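Local coordinates for alpha-galactosidase (PDB 3MI6), which probably hydrolyses terminal, non-reducing alpha-D-galactose residues of alpha-D-galactosides, as a member of glycosyl hydrolase family 36, at residues 554-557 and 558-562; 579-582 and 583-586; 4-7 and 8-11. One frame throughout, in Å; residues are numbered along the deposited sequence.

In the fold
Interactions 1 and 2 belong to the catalytic barrel and are neighbours, with centres about 15 Å apart. They are joined by a salt bridge between OE2 of E555 and NH1 of R586 (2.9 Å). Interaction 1 is a piece of about two and a half turns of helix 553-566; interaction 2 is a loop that follows strand 572-576. Both lie close to the predicted proton donor: the side chain of R556 is about 7 Å, and that of Q583 about 5 Å, from the side chain of D549. Q583 is also about 4 Å, side chain to side chain, from the predicted substrate-binding W200. Interaction 3 is remote, a hairpin at the N-terminus whose centre is about 47 Å from that of interaction 1 and about 61 Å from that of interaction 2.

Interaction 1: 554-557 and 558-562; sequences AERL and LIQFG
A554 meets the following turn through its carbonyl, with its O atom 3.7 Å from CD1 of L558, an approach by a methyl group. The O atom of E555 accepts the backbone N-H of I559 (N to O 3.1 Å), while the carboxylate points off this turn, to R586 and to H674 of the second subunit. R556 supplies the side-chain bond: its NE donates to OE1 of Q560 at 3.2 Å. That bond is fairly straight (165° at the hydrogen). OE1 sits at the guanidinium edge, in its plane, and NE arrives on a lone pair of the amide oxygen, although the two flat groups stand 79° apart. Bends at chi2 and chi3 (-88°) curl the arginine chain so that NE faces the glutamine, whose own chain runs extended beyond CG. Outside partners fix both ends: D550 O takes NH1 of R556, W546 makes a cation-pi contact with the guanidinium, and V596 O takes NE2 of Q560. L557 closes the walk, its O receiving N of F561 at 2.9 Å. These i to i+4 bonds are those of an alpha-helix, here the connecting helix of the beta-alpha-beta unit 544-546, 553-566 and 572-576 in a TIM barrel.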
loop_
_atom_site.group_PDB
_atom_site.type_symbol
_atom_site.label_atom_id
_atom_site.label_comp_id
_atom_site.label_asym_id
_atom_site.label_seq_id
_atom_site.Cartn_x
_atom_site.Cartn_y
_atom_site.Cartn_z
ATOM N N ALA D 554 22.621 10.014 15.344
ATOM C CA ALA D 554 21.532 9.743 14.419
ATOM C C ALA D 554 21.437 8.272 14.028
ATOM O O ALA D 554 20.363 7.707 14.036
ATOM C CB ALA D 554 21.668 10.611 13.179
ATOM N N GLU D 555 22.555 7.647 13.681
ATOM C CA GLU D 555 22.544 6.245 13.292
ATOM C C GLU D 555 22.139 5.326 14.452
ATOM O O GLU D 555 21.445 4.321 14.253
ATOM C CB GLU D 555 23.917 5.829 12.766
ATOM C CG GLU D 555 24.407 6.630 11.578
ATOM C CD GLU D 555 23.534 6.461 10.335
ATOM O OE1 GLU D 555 22.908 5.390 10.154
ATOM O OE2 GLU D 555 23.497 7.409 9.519
ATOM N N ARG D 556 22.597 5.654 15.659
ATOM C CA ARG D 556 22.301 4.828 16.822
ATOM C C ARG D 556 20.792 4.811 17.101
ATOM O O ARG D 556 20.218 3.765 17.402
ATOM C CB ARG D 556 23.092 5.281 18.056
ATOM C CG ARG D 556 24.551 4.884 18.070
ATOM C CD ARG D 556 24.754 3.363 18.075
ATOM N NE ARG D 556 24.770 2.785 19.414
ATOM C CZ ARG D 556 25.779 2.092 19.927
ATOM N NH1 ARG D 556 26.872 1.878 19.227
ATOM N NH2 ARG D 556 25.698 1.606 21.147
ATOM N N LEU D 557 20.150 5.964 17.002
ATOM C CA LEU D 557 18.705 6.006 17.081
ATOM C C LEU D 557 18.120 4.810 16.337
ATOM O O LEU D 557 17.396 3.993 16.918
ATOM C CB LEU D 557 18.187 7.295 16.456
ATOM C CG LEU D 557 17.591 8.403 17.326
ATOM C CD1 LEU D 557 17.822 8.153 18.814
ATOM C CD2 LEU D 557 18.127 9.774 16.877
ATOM N N LEU D 558 18.429 4.687 15.052
ATOM C CA LEU D 558 17.883 3.567 14.298
ATOM C C LEU D 558 18.314 2.220 14.884
ATOM O O LEU D 558 17.475 1.352 15.111
ATOM C CB LEU D 558 18.210 3.689 12.815
ATOM C CG LEU D 558 17.347 4.665 12.003
ATOM C CD1 LEU D 558 17.400 6.070 12.564
ATOM C CD2 LEU D 558 17.756 4.682 10.565
ATOM N N ILE D 559 19.607 2.060 15.170
ATOM C CA ILE D 559 20.144 0.782 15.638
ATOM C C ILE D 559 19.554 0.353 16.984
ATOM O O ILE D 559 19.169 -0.803 17.165
ATOM C CB ILE D 559 21.679 0.800 15.706
ATOM C CG1 ILE D 559 22.256 1.006 14.305
ATOM C CG2 ILE D 559 22.184 -0.516 16.227
ATOM C CD1 ILE D 559 23.736 1.318 14.240
ATOM N N GLN D 560 19.462 1.294 17.917
ATOM C CA GLN D 560 18.883 1.020 19.232
ATOM C C GLN D 560 17.361 0.780 19.191
ATOM O O GLN D 560 16.835 -0.144 19.833
ATOM C CB GLN D 560 19.265 2.120 20.217
ATOM C CG GLN D 560 20.771 2.156 20.465
ATOM C CD GLN D 560 21.212 3.298 21.377
ATOM O OE1 GLN D 560 22.343 3.791 21.277
ATOM N NE2 GLN D 560 20.324 3.719 22.274
ATOM N N PHE D 561 16.658 1.596 18.417
ATOM C CA PHE D 561 15.237 1.401 18.268
ATOM C C PHE D 561 14.978 -0.038 17.833
ATOM O O PHE D 561 14.175 -0.736 18.444
ATOM C CB PHE D 561 14.668 2.365 17.240
ATOM C CG PHE D 561 13.208 2.647 17.428
ATOM C CD1 PHE D 561 12.259 1.919 16.740
ATOM C CD2 PHE D 561 12.787 3.643 18.299
ATOM C CE1 PHE D 561 10.927 2.189 16.915
ATOM C CE2 PHE D 561 11.463 3.901 18.469
ATOM C CZ PHE D 561 10.533 3.173 17.778
ATOM N N GLY D 562 15.659 -0.480 16.781
ATOM C CA GLY D 562 15.483 -1.832 16.288
ATOM C C GLY D 562 15.910 -2.887 17.298
ATOM O O GLY D 562 15.197 -3.867 17.531
#

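Interaction 2: 579-582 and 583-586; sequences VPND and QMGR
OD1 of N581 is gripped by two backbone N-H groups from the far limb of the turn. N of M584 bonds to it at 2.8 Å, lying in the plane of the carboxamide, and N of Q583 adds a weak bond. The side chain reaches this place because CG stands anti to the backbone N (chi1 173°), which turns the amide towards the backbone N-H groups of Q583 and M584. The main chain of N581 is held as well: its O accepts N of G585 at 2.9 Å, so that side chain and carbonyl together form an Asx motif, and its N donates to O of R586, also at 2.9 Å. That same R586 O lies 3.3 Å from CA of P580 in a CA-H...O contact. G585 has a positive phi (95°), at which a side chain would jam against the carbonyl O of M584. With an alanine in place of N581, the N-H of M584 would probably lose its acceptor and the turn would be likely to open more easily. The loop follows strand 572-576 and precedes helix 590-597; Q583 and D582 touch E338 of helix 337-340, selenomethionine M584 rests on helix 553-566, and R586 bridges to D726 of the second subunit.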
loop_
_atom_site.group_PDB
_atom_site.type_symbol
_atom_site.label_atom_id
_atom_site.label_comp_id
_atom_site.label_asym_id
_atom_site.label_seq_id
_atom_site.Cartn_x
_atom_site.Cartn_y
_atom_site.Cartn_z
ATOM N N VAL D 579 33.171 14.064 17.172
ATOM C CA VAL D 579 32.451 14.604 16.031
ATOM C C VAL D 579 33.413 15.522 15.225
ATOM O O VAL D 579 34.270 16.189 15.813
ATOM C CB VAL D 579 31.179 15.320 16.576
ATOM C CG1 VAL D 579 31.316 16.841 16.577
ATOM C CG2 VAL D 579 29.920 14.834 15.867
ATOM N N PRO D 580 33.342 15.507 13.878
ATOM C CA PRO D 580 32.520 14.700 12.963
ATOM C C PRO D 580 32.865 13.226 13.033
ATOM O O PRO D 580 34.015 12.859 12.833
ATOM C CB PRO D 580 32.901 15.231 11.575
ATOM C CG PRO D 580 34.233 15.836 11.749
ATOM C CD PRO D 580 34.240 16.413 13.140
ATOM N N ASN D 581 31.850 12.414 13.308
ATOM C CA ASN D 581 31.946 10.970 13.438
ATOM C C ASN D 581 32.907 10.323 12.455
ATOM O O ASN D 581 32.864 10.614 11.262
ATOM C CB ASN D 581 30.550 10.362 13.291
ATOM C CG ASN D 581 30.579 8.861 13.237
ATOM O OD1 ASN D 581 30.653 8.268 12.159
ATOM N ND2 ASN D 581 30.525 8.226 14.408
ATOM N N ASP D 582 33.771 9.442 12.969
ATOM C CA ASP D 582 34.826 8.802 12.167
ATOM C C ASP D 582 34.297 7.738 11.182
ATOM O O ASP D 582 34.943 7.443 10.173
ATOM C CB ASP D 582 35.905 8.181 13.065
ATOM C CG ASP D 582 36.422 9.147 14.138
ATOM O OD1 ASP D 582 36.187 10.371 14.028
ATOM O OD2 ASP D 582 37.061 8.670 15.105
ATOM N N GLN D 583 33.123 7.171 11.476
ATOM C CA GLN D 583 32.513 6.174 10.603
ATOM C C GLN D 583 31.858 6.774 9.354
ATOM O O GLN D 583 31.879 6.149 8.293
ATOM C CB GLN D 583 31.494 5.306 11.362
ATOM C CG GLN D 583 32.072 4.447 12.490
ATOM C CD GLN D 583 32.132 5.166 13.849
ATOM O OE1 GLN D 583 33.222 5.372 14.401
ATOM N NE2 GLN D 583 30.962 5.525 14.401
HETATM N N MSE D 584 31.286 7.976 9.464
HETATM C CA MSE D 584 30.494 8.513 8.349
HETATM C C MSE D 584 30.298 10.028 8.273
HETATM O O MSE D 584 29.593 10.510 7.388
HETATM C CB MSE D 584 29.144 7.806 8.279
HETATM C CG MSE D 584 28.605 7.419 9.635
HETATM SE SE MSE D 584 27.730 8.932 10.486
HETATM C CE MSE D 584 26.516 9.319 9.012
ATOM N N GLY D 585 30.906 10.766 9.196
ATOM C CA GLY D 585 31.140 12.190 9.011
ATOM C C GLY D 585 30.133 13.163 9.592
ATOM O O GLY D 585 30.355 14.385 9.571
ATOM N N ARG D 586 29.023 12.636 10.093
ATOM C CA ARG D 586 27.971 13.480 10.642
ATOM C C ARG D 586 28.492 14.282 11.840
ATOM O O ARG D 586 29.389 13.843 12.550
ATOM C CB ARG D 586 26.757 12.625 11.026
ATOM C CG ARG D 586 25.722 13.343 11.857
ATOM C CD ARG D 586 24.345 12.726 11.693
ATOM N NE ARG D 586 24.057 12.411 10.300
ATOM C CZ ARG D 586 23.875 11.174 9.816
ATOM N NH1 ARG D 586 23.931 10.100 10.610
ATOM N NH2 ARG D 586 23.621 11.007 8.521
#

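Interaction 3: 4-7 and 8-11; sequences HVNE and ANLT
N6 and T11 pair through their backbones, N of N6 donating to O of T11 at 3.0 Å and N of T11 returning to O of N6 at 3.3 Å. The carbonyl of N6 is shared further: N of N9 reaches its O at 3.1 Å, standing 56° out of the carbonyl plane and therefore off the lone pairs, whereas N of T11 comes from the opposite face. N of L10 adds a weak bond to the same oxygen. Beside the pair, CA of V5 makes a CA-H...O contact of 3.5 Å with O of T11, and CB of N6 lies 4.1 Å from CB of T11, both side chains being on one face of the sheet. Because L10 and T11 both face N6, this is a G1 beta bulge, closing the hairpin between strands 4-6 and 11-15. L10 takes the left-handed conformation, with a positive phi (57°), at the bulge, and the bond from N9 to N6 closes a turn through E7 and A8. The side chains of N6 and N9 lie alongside each other and point the same way, their amide planes 40° apart. On the turn itself CD2 of L10 comes 3.5 Å from O of E7. In the next shell, OG1 of T11 bonds to O of P44, whose residue also touches N6. L10 is tied by backbone bonds to I25 of strand 19-25, and H4 to H13. Strand 103-112 packs against the hairpin, with Y108 meeting V5 and E7 and Y105 meeting L10.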
loop_
_atom_site.group_PDB
_atom_site.type_symbol
_atom_site.label_atom_id
_atom_site.label_comp_id
_atom_site.label_asym_id
_atom_site.label_seq_id
_atom_site.Cartn_x
_atom_site.Cartn_y
_atom_site.Cartn_z
ATOM N N HIS D 4 -0.829 -28.877 31.770
ATOM C CA HIS D 4 -1.911 -29.787 32.086
ATOM C C HIS D 4 -1.845 -30.906 31.096
ATOM O O HIS D 4 -1.900 -30.659 29.899
ATOM C CB HIS D 4 -3.268 -29.092 31.907
ATOM C CG HIS D 4 -3.490 -27.940 32.833
ATOM N ND1 HIS D 4 -4.424 -27.974 33.844
ATOM C CD2 HIS D 4 -2.897 -26.724 32.904
ATOM C CE1 HIS D 4 -4.394 -26.827 34.503
ATOM N NE2 HIS D 4 -3.476 -26.052 33.955
ATOM N N VAL D 5 -1.741 -32.137 31.583
ATOM C CA VAL D 5 -1.756 -33.297 30.709
ATOM C C VAL D 5 -3.035 -34.101 30.926
ATOM O O VAL D 5 -3.474 -34.297 32.062
ATOM C CB VAL D 5 -0.547 -34.206 30.965
ATOM C CG1 VAL D 5 -0.432 -35.273 29.867
ATOM C CG2 VAL D 5 0.723 -33.386 31.065
ATOM N N ASN D 6 -3.644 -34.535 29.828
ATOM C CA ASN D 6 -4.762 -35.453 29.890
ATOM C C ASN D 6 -4.243 -36.780 29.424
ATOM O O ASN D 6 -4.075 -37.006 28.222
ATOM C CB ASN D 6 -5.912 -35.009 28.991
ATOM C CG ASN D 6 -7.175 -35.835 29.209
ATOM O OD1 ASN D 6 -8.076 -35.416 29.937
ATOM N ND2 ASN D 6 -7.243 -37.017 28.579
ATOM N N GLU D 7 -3.980 -37.653 30.387
ATOM C CA GLU D 7 -3.235 -38.866 30.111
ATOM C C GLU D 7 -4.068 -39.810 29.281
ATOM O O GLU D 7 -3.537 -40.621 28.521
ATOM C CB GLU D 7 -2.738 -39.502 31.413
ATOM C CG GLU D 7 -1.463 -38.839 31.935
ATOM C CD GLU D 7 -1.069 -39.286 33.327
ATOM O OE1 GLU D 7 -1.814 -38.966 34.283
ATOM O OE2 GLU D 7 -0.001 -39.932 33.463
ATOM N N ALA D 8 -5.381 -39.658 29.406
ATOM C CA ALA D 8 -6.333 -40.495 28.699
ATOM C C ALA D 8 -6.344 -40.224 27.194
ATOM O O ALA D 8 -6.660 -41.111 26.404
ATOM C CB ALA D 8 -7.715 -40.295 29.284
ATOM N N ASN D 9 -6.012 -38.995 26.806
ATOM C CA ASN D 9 -5.965 -38.607 25.392
ATOM C C ASN D 9 -4.609 -38.086 24.946
ATOM O O ASN D 9 -4.416 -37.763 23.770
ATOM C CB ASN D 9 -7.013 -37.546 25.081
ATOM C CG ASN D 9 -8.403 -38.072 25.185
ATOM O OD1 ASN D 9 -8.950 -38.594 24.217
ATOM N ND2 ASN D 9 -8.993 -37.947 26.365
ATOM N N LEU D 10 -3.680 -37.995 25.888
ATOM C CA LEU D 10 -2.341 -37.522 25.579
ATOM C C LEU D 10 -2.422 -36.132 24.938
ATOM O O LEU D 10 -1.766 -35.829 23.930
ATOM C CB LEU D 10 -1.588 -38.533 24.701
ATOM C CG LEU D 10 -1.364 -39.935 25.296
ATOM C CD1 LEU D 10 -0.580 -40.823 24.342
ATOM C CD2 LEU D 10 -0.656 -39.847 26.620
ATOM N N THR D 11 -3.256 -35.302 25.556
ATOM C CA THR D 11 -3.377 -33.902 25.216
ATOM C C THR D 11 -2.552 -33.060 26.183
ATOM O O THR D 11 -2.842 -32.987 27.376
ATOM C CB THR D 11 -4.818 -33.450 25.309
ATOM O OG1 THR D 11 -5.623 -34.278 24.468
ATOM C CG2 THR D 11 -4.933 -32.020 24.862
#